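Acyl-coenzyme A oxidase acox-1.1 (Caenorhabditis elegans, PDB 5K3H) catalyses the first step of peroxisomal beta-oxidation, using FAD and O2 to desaturate acyl-CoA substrates to (2E)-enoyl-CoAs with release of H2O2. Local coordinates at residues His497-Gln502 with Tyr581-Phe587; Arg536-Arg540 with Glu574-Val578. Numbering follows the deposited sequence.

Interaction 1: His497-Gln502 with Tyr581-Phe587; sequences HIAKRQ and YALEDGF
Residues 497-502 lie within helix 489-515; Y581-L583 are helical, in the short helix 579-584, and the chain then runs through D585-F587 as a loop. The backbones come nearest at I498 and Y581, whose CA atoms are 5.8 Å apart. H497, with chi1 t and chi2 near 82°, lays its ring face-to-face on that of F587 (chi1 t, chi2 75°), centroids 3.7 Å apart and planes at 9°. At the edge of the same imidazole, H497 NE2 donates to D585 OD2 at 2.7 Å, almost linearly; ND1 is hydrogen-bonded to S474 OG. D585 takes chi1 p, so that its OD1 accepts from F587 N at 3.1 Å in an Asx turn, and G586 between them has positive phi (68°). One turn beyond H497, R501 extends with chi1 and chi2 t, then bends at chi3 (91°), bringing NH2 to 3.1 Å from E584 OE1 in a salt bridge, with NH1 2.6 Å from Y581 O; E584 OE2 pairs with R597 of the second subunit. I498, chi1 p, packs its CB 3.9 Å from Y581 CB and its CG2 3.8 Å from A582 CA. Y581, chi1 m, places CE1 3.5 Å from Q502 OE1, while Q502 NE2 is hydrogen-bonded to E530 OE1. A His-carboxylate hydrogen bond, Asx turn and ring stack thus join helix 489-515 to 581-587 in the acyl-CoA oxidase helical C-terminal domain, at ATP-binding Y581.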
# COMPACT_ATOMS: atom_id res chain seq x y z
N HIS B 497 8.37 23.09 19.82
CA HIS B 497 7.86 24.36 19.32
C HIS B 497 6.81 24.17 18.23
O HIS B 497 5.73 24.77 18.30
CB HIS B 497 9.01 25.22 18.81
CG HIS B 497 8.55 26.51 18.20
ND1 HIS B 497 8.24 27.63 18.95
CD2 HIS B 497 8.27 26.82 16.91
CE1 HIS B 497 7.83 28.59 18.14
NE2 HIS B 497 7.83 28.13 16.90
N ILE B 498 7.10 23.35 17.21
CA ILE B 498 6.14 23.28 16.11
C ILE B 498 4.86 22.58 16.56
O ILE B 498 3.77 22.98 16.15
CB ILE B 498 6.74 22.66 14.83
CG1 ILE B 498 6.83 21.15 14.90
CG2 ILE B 498 8.12 23.23 14.46
CD1 ILE B 498 7.72 20.61 13.79
N ALA B 499 4.96 21.55 17.43
CA ALA B 499 3.75 20.90 17.92
C ALA B 499 2.90 21.85 18.76
O ALA B 499 1.66 21.86 18.63
CB ALA B 499 4.11 19.64 18.72
N LYS B 500 3.52 22.64 19.64
CA LYS B 500 2.76 23.66 20.36
C LYS B 500 2.15 24.68 19.40
O LYS B 500 0.96 25.02 19.51
CB LYS B 500 3.65 24.38 21.37
CG LYS B 500 2.97 25.60 22.03
CD LYS B 500 3.91 26.33 22.98
CE LYS B 500 5.06 26.98 22.19
NZ LYS B 500 6.11 27.59 23.05
N ARG B 501 2.94 25.17 18.44
CA ARG B 501 2.41 26.20 17.55
C ARG B 501 1.18 25.69 16.79
O ARG B 501 0.16 26.39 16.70
CB ARG B 501 3.46 26.68 16.56
CG ARG B 501 3.22 28.11 16.12
CD ARG B 501 4.10 28.51 14.92
NE ARG B 501 3.44 28.25 13.64
CZ ARG B 501 3.66 27.18 12.88
NH1 ARG B 501 4.55 26.27 13.26
NH2 ARG B 501 3.01 27.03 11.73
N GLN B 502 1.25 24.47 16.25
CA GLN B 502 0.12 23.91 15.51
C GLN B 502 -1.05 23.57 16.43
O GLN B 502 -2.21 23.67 16.03
CB GLN B 502 0.58 22.68 14.70
CG GLN B 502 -0.50 22.01 13.85
CD GLN B 502 -1.07 22.90 12.73
OE1 GLN B 502 -0.40 23.80 12.20
NE2 GLN B 502 -2.33 22.64 12.36
N TYR B 581 6.10 23.46 9.04
CA TYR B 581 5.72 24.02 10.34
C TYR B 581 6.88 24.77 11.00
O TYR B 581 6.66 25.71 11.78
CB TYR B 581 5.21 22.90 11.24
CG TYR B 581 4.07 22.13 10.63
CD1 TYR B 581 2.79 22.65 10.62
CD2 TYR B 581 4.28 20.89 10.03
CE1 TYR B 581 1.74 21.97 10.04
CE2 TYR B 581 3.22 20.18 9.45
CZ TYR B 581 1.94 20.73 9.46
OH TYR B 581 0.86 20.06 8.88
N ALA B 582 8.13 24.37 10.73
CA ALA B 582 9.29 25.04 11.33
C ALA B 582 9.59 26.36 10.62
O ALA B 582 10.01 27.33 11.27
CB ALA B 582 10.51 24.13 11.30
N LEU B 583 9.38 26.40 9.31
CA LEU B 583 9.68 27.58 8.51
C LEU B 583 8.60 28.64 8.61
O LEU B 583 8.89 29.83 8.43
CB LEU B 583 9.86 27.17 7.04
CG LEU B 583 11.02 26.24 6.63
CD1 LEU B 583 10.73 25.61 5.29
CD2 LEU B 583 12.35 26.99 6.57
N GLU B 584 7.35 28.25 8.91
CA GLU B 584 6.24 29.17 8.66
C GLU B 584 6.36 30.44 9.48
O GLU B 584 6.12 31.55 8.97
CB GLU B 584 4.90 28.51 8.93
CG GLU B 584 3.94 28.74 7.79
CD GLU B 584 2.53 28.27 8.11
OE1 GLU B 584 2.39 27.14 8.69
OE2 GLU B 584 1.57 29.07 7.84
N ASP B 585 6.72 30.32 10.75
CA ASP B 585 6.87 31.47 11.61
C ASP B 585 8.31 31.98 11.68
O ASP B 585 8.62 32.79 12.57
CB ASP B 585 6.40 31.11 13.02
CG ASP B 585 7.19 29.97 13.60
OD1 ASP B 585 7.91 29.28 12.85
OD2 ASP B 585 7.14 29.76 14.83
N GLY B 586 9.17 31.57 10.76
CA GLY B 586 10.58 31.89 10.84
C GLY B 586 11.35 31.25 11.98
O GLY B 586 12.47 31.68 12.28
N PHE B 587 10.81 30.22 12.62
CA PHE B 587 11.54 29.57 13.70
C PHE B 587 12.82 28.91 13.19
O PHE B 587 13.80 28.82 13.93
CB PHE B 587 10.65 28.57 14.43
CG PHE B 587 11.20 28.13 15.76
CD1 PHE B 587 11.13 29.00 16.86
CD2 PHE B 587 11.79 26.88 15.94
CE1 PHE B 587 11.63 28.62 18.11
CE2 PHE B 587 12.31 26.50 17.19
CZ PHE B 587 12.23 27.37 18.27

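Interaction 2: Arg536-Arg540 with Glu574-Val578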
# COMPACT_ATOMS: atom_id res chain seq x y z
N ARG B 536 -0.91 14.59 15.43
CA ARG B 536 0.22 13.87 14.86
C ARG B 536 1.57 14.46 15.30
O ARG B 536 2.50 13.72 15.63
CB ARG B 536 0.12 13.87 13.33
CG ARG B 536 -1.03 13.05 12.78
CD ARG B 536 -0.88 12.80 11.28
NE ARG B 536 -2.14 12.40 10.68
CZ ARG B 536 -2.96 13.23 10.03
NH1 ARG B 536 -2.61 14.50 9.88
NH2 ARG B 536 -4.11 12.80 9.53
N LEU B 537 1.71 15.78 15.25
CA LEU B 537 2.97 16.38 15.67
C LEU B 537 3.25 16.07 17.13
O LEU B 537 4.39 15.77 17.51
CB LEU B 537 2.94 17.89 15.41
CG LEU B 537 2.91 18.32 13.93
CD1 LEU B 537 2.60 19.79 13.81
CD2 LEU B 537 4.25 18.01 13.24
N HIS B 538 2.23 16.11 17.97
CA HIS B 538 2.39 15.79 19.38
C HIS B 538 2.83 14.33 19.55
O HIS B 538 3.76 14.04 20.32
CB HIS B 538 1.07 16.08 20.09
CG HIS B 538 1.02 15.58 21.50
ND1 HIS B 538 1.52 16.31 22.56
CD2 HIS B 538 0.48 14.46 22.02
CE1 HIS B 538 1.31 15.64 23.68
NE2 HIS B 538 0.67 14.52 23.38
N THR B 539 2.20 13.43 18.79
CA THR B 539 2.53 12.01 18.88
C THR B 539 3.95 11.74 18.39
O THR B 539 4.71 11.02 19.04
CB THR B 539 1.50 11.20 18.08
OG1 THR B 539 0.18 11.47 18.59
CG2 THR B 539 1.78 9.71 18.20
N ARG B 540 4.33 12.36 17.26
CA ARG B 540 5.69 12.23 16.76
C ARG B 540 6.71 12.82 17.73
O ARG B 540 7.82 12.29 17.88
CB ARG B 540 5.81 12.87 15.37
CG ARG B 540 4.94 12.16 14.33
CD ARG B 540 4.86 12.86 12.99
NE ARG B 540 6.07 12.71 12.19
CZ ARG B 540 6.18 13.08 10.92
NH1 ARG B 540 5.15 13.63 10.30
NH2 ARG B 540 7.31 12.91 10.26
N GLU B 574 12.84 13.15 10.33
CA GLU B 574 11.52 13.57 10.78
C GLU B 574 11.39 15.09 10.75
O GLU B 574 10.31 15.61 10.42
CB GLU B 574 11.25 13.02 12.18
CG GLU B 574 11.27 11.48 12.27
CD GLU B 574 10.20 10.81 11.40
OE1 GLU B 574 9.06 11.33 11.37
OE2 GLU B 574 10.50 9.76 10.76
N LEU B 575 12.45 15.82 11.09
CA LEU B 575 12.36 17.28 11.02
C LEU B 575 12.24 17.78 9.59
O LEU B 575 11.44 18.68 9.31
CB LEU B 575 13.56 17.94 11.72
CG LEU B 575 13.59 19.48 11.73
CD1 LEU B 575 12.29 20.11 12.32
CD2 LEU B 575 14.86 19.99 12.47
N LEU B 576 13.02 17.22 8.66
CA LEU B 576 12.85 17.59 7.26
C LEU B 576 11.43 17.29 6.79
O LEU B 576 10.86 18.04 6.00
CB LEU B 576 13.88 16.88 6.39
CG LEU B 576 14.30 17.49 5.04
CD1 LEU B 576 14.85 18.91 5.15
CD2 LEU B 576 15.32 16.59 4.37
N ASP B 577 10.84 16.21 7.33
CA ASP B 577 9.49 15.81 6.93
C ASP B 577 8.43 16.83 7.30
O ASP B 577 7.44 16.97 6.58
CB ASP B 577 9.14 14.48 7.59
CG ASP B 577 7.89 13.84 6.99
OD1 ASP B 577 7.71 14.00 5.76
OD2 ASP B 577 7.10 13.21 7.73
N VAL B 578 8.60 17.53 8.42
CA VAL B 578 7.61 18.50 8.90
C VAL B 578 8.17 19.92 8.83
O VAL B 578 7.86 20.78 9.67
CB VAL B 578 7.16 18.13 10.33
CG1 VAL B 578 6.57 16.73 10.34
CG2 VAL B 578 8.31 18.24 11.33
O HOH W 1 8.06 11.22 13.60
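R536, an ATP-binding residue, makes no contact with 574-578; its side chain packs on L441 and V393, but its carbonyl O accepts the helical hydrogen bond from R540 N at 2.8 Å. At L537 the CA-to-CB bond points sideways, yet the end of the side chain comes nearer: CD2 lies 3.9 Å from V578 CG1. Segment 536-540 belongs to helix 520-553 of the all-helical C-terminal domain, while 574-577 end the next helix, 557-577, and V578 is the first residue past it; a salt-bridge network at R540 bridges the two. R540 NH2 donates to both E574 OE1 and D577 OD2, each at 2.6 Å; the acids are three residues apart, so one turn of helix presents both to the guanidinium edge. R540 NH1 adds a weak hydrogen bond of 3.3 Å to D577 OD2, while V578 CG1 sits over the guanidinium face, 3.4 Å from NH1. A water accepts from R540 NE (2.9 Å) and donates to E574 OE1 (2.4 Å), bridging the two side chains, and E574 OE2 forms a salt bridge with R350.

Interactions 1 and 2 have centres about 11 Å apart and touch through side-chain packing. I498 CD1 of interaction 1 meets V578 CG2 of interaction 2 at 3.5 Å, Q502 CB lies 3.6 Å from L537 CD1, and A499 CB is 3.9 Å from L537 CB. Helix 489-515 thus packs on helix 520-553 and on the turn joining helices 557-577 and 579-584. Of the ATP-binding residues, Y581 takes part in interaction 1, whereas R536 lies in 536-540 without touching 574-578. Nearest side-chain atoms are about 3 Å apart for Y581 and R533 and about 7 Å for R540 and H396; R533 and H396 also bind ATP, placing both contacts beside the nucleotide site shared between subunits, empty in this apo form.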